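Local atomic coordinates of 2-keto-3-deoxy-D-arabinonate dehydratase (Sulfolobus solfataricus, PDB entry 2Q18), a protein that catalyses the metal-dependent dehydration of 2-dehydro-3-deoxy-D-arabinonate to 2,5-dioxopentanoate in a pentose oxidation pathway leading to 2-oxoglutarate. Residues Pro144-Val149 with Arg231-Gln236. Sequence-based numbering, arbitrary orientation.
Sequences PELAVV and RKIEEQ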
# COMPACT_ATOMS: atom_id res chain seq x y z
N PRO A 144 10.45 5.27 36.97
CA PRO A 144 11.42 4.36 36.36
C PRO A 144 11.03 2.90 36.53
O PRO A 144 10.86 2.43 37.66
CB PRO A 144 12.71 4.66 37.12
CG PRO A 144 12.24 5.08 38.47
CD PRO A 144 10.96 5.84 38.23
N GLU A 145 10.89 2.18 35.42
CA GLU A 145 10.31 0.84 35.45
C GLU A 145 10.96 -0.10 34.45
O GLU A 145 11.42 0.31 33.39
CB GLU A 145 8.80 0.90 35.19
CG GLU A 145 8.09 2.09 35.82
CD GLU A 145 6.58 1.95 35.89
OE1 GLU A 145 5.96 2.70 36.67
OE2 GLU A 145 6.01 1.08 35.19
N LEU A 146 11.00 -1.38 34.82
CA LEU A 146 11.25 -2.44 33.85
C LEU A 146 9.95 -2.64 33.07
O LEU A 146 8.87 -2.68 33.65
CB LEU A 146 11.65 -3.74 34.57
CG LEU A 146 12.02 -4.93 33.69
CD1 LEU A 146 13.33 -4.67 32.95
CD2 LEU A 146 12.12 -6.21 34.51
N ALA A 147 10.07 -2.74 31.75
CA ALA A 147 8.92 -2.99 30.89
C ALA A 147 9.18 -4.20 30.01
O ALA A 147 10.33 -4.51 29.69
CB ALA A 147 8.61 -1.77 30.04
N VAL A 148 8.11 -4.90 29.64
CA VAL A 148 8.21 -6.07 28.76
C VAL A 148 7.49 -5.83 27.43
O VAL A 148 6.43 -5.20 27.39
CB VAL A 148 7.65 -7.37 29.42
CG1 VAL A 148 8.61 -7.86 30.50
CG2 VAL A 148 6.25 -7.16 29.98
N VAL A 149 8.09 -6.31 26.35
CA VAL A 149 7.45 -6.34 25.04
C VAL A 149 6.76 -7.70 24.90
O VAL A 149 7.36 -8.74 25.17
CB VAL A 149 8.45 -6.10 23.88
CG1 VAL A 149 7.73 -6.05 22.54
CG2 VAL A 149 9.26 -4.81 24.10
N ARG A 231 4.46 -8.10 43.19
CA ARG A 231 3.52 -8.53 42.18
C ARG A 231 4.28 -8.90 40.90
O ARG A 231 4.75 -8.02 40.18
CB ARG A 231 2.50 -7.42 41.90
CG ARG A 231 1.27 -7.87 41.14
CD ARG A 231 0.28 -8.57 42.05
NE ARG A 231 -0.47 -7.64 42.88
CZ ARG A 231 -1.66 -7.90 43.41
NH1 ARG A 231 -2.28 -6.98 44.15
NH2 ARG A 231 -2.25 -9.07 43.18
N LYS A 232 4.39 -10.19 40.64
CA LYS A 232 5.21 -10.69 39.53
C LYS A 232 4.64 -10.35 38.14
O LYS A 232 3.43 -10.13 37.99
CB LYS A 232 5.49 -12.19 39.68
CG LYS A 232 4.29 -13.11 39.47
CD LYS A 232 4.43 -14.42 40.26
CE LYS A 232 5.54 -15.31 39.71
NZ LYS A 232 5.52 -16.66 40.33
N ILE A 233 5.52 -10.31 37.15
CA ILE A 233 5.18 -9.90 35.79
C ILE A 233 4.16 -10.84 35.14
O ILE A 233 3.20 -10.39 34.51
CB ILE A 233 6.45 -9.76 34.90
CG1 ILE A 233 7.39 -8.71 35.50
CG2 ILE A 233 6.08 -9.42 33.46
CD1 ILE A 233 8.81 -8.75 34.96
N GLU A 234 4.38 -12.15 35.30
CA GLU A 234 3.47 -13.20 34.84
C GLU A 234 2.02 -12.91 35.25
O GLU A 234 1.11 -13.03 34.43
CB GLU A 234 3.93 -14.56 35.39
CG GLU A 234 2.98 -15.73 35.16
CD GLU A 234 3.42 -17.00 35.91
OE1 GLU A 234 4.03 -16.89 37.00
OE2 GLU A 234 3.14 -18.11 35.41
N GLU A 235 1.82 -12.51 36.50
CA GLU A 235 0.49 -12.18 37.01
C GLU A 235 -0.05 -10.90 36.39
O GLU A 235 -1.25 -10.80 36.10
CB GLU A 235 0.52 -12.06 38.54
CG GLU A 235 -0.86 -11.89 39.18
CD GLU A 235 -0.80 -11.69 40.69
OE1 GLU A 235 0.18 -12.12 41.33
OE2 GLU A 235 -1.75 -11.09 41.23
N GLN A 236 0.83 -9.92 36.19
CA GLN A 236 0.44 -8.66 35.55
C GLN A 236 -0.06 -8.93 34.13
O GLN A 236 -1.08 -8.39 33.71
CB GLN A 236 1.60 -7.66 35.52
CG GLN A 236 2.15 -7.28 36.90
CD GLN A 236 3.24 -6.22 36.81
OE1 GLN A 236 3.47 -5.63 35.76
NE2 GLN A 236 3.91 -5.98 37.93
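In the FAH fold, the first turn of helix 233-241 packs on strand 140-150, which carries metal ligands. I233, L146 and V148 make the contact, all three buried and apolar. The two branches of I233 divide the work. Its CD1 meets L146 CD2 at 4.2 Å, and the two side chains cross at about a right angle. Its CG2 touches both methyls of V148, with V148 CG1 and CG2 each 4.2 Å from I233 CG2. I233 CG2 lies anti to the backbone N, while CG1 is anti to the carbonyl carbon (chi1 -60°) and carries CD1 to the leucine.

Polar bonds at the start of the helix come from within 231-236 and from Y204. K232 is the N-cap residue. Q236 NE2 donates a hydrogen bond to R231 O at 3.2 Å, from above the carbonyl plane, and R231 NH2 makes a salt bridge to E235 OE2 at 2.9 Å. The backbone N of I233 is hydrogen-bonded to Y204 OH.

Y159 of strand 156-167 also touches L146 and V148. Next to L146 is E145, a magnesium ligand, whose OE2 is hydrogen-bonded to T253 OG1 and G255 N. The arrangement is apolar helix-on-sheet packing beside the metal site of an FAH-family enzyme.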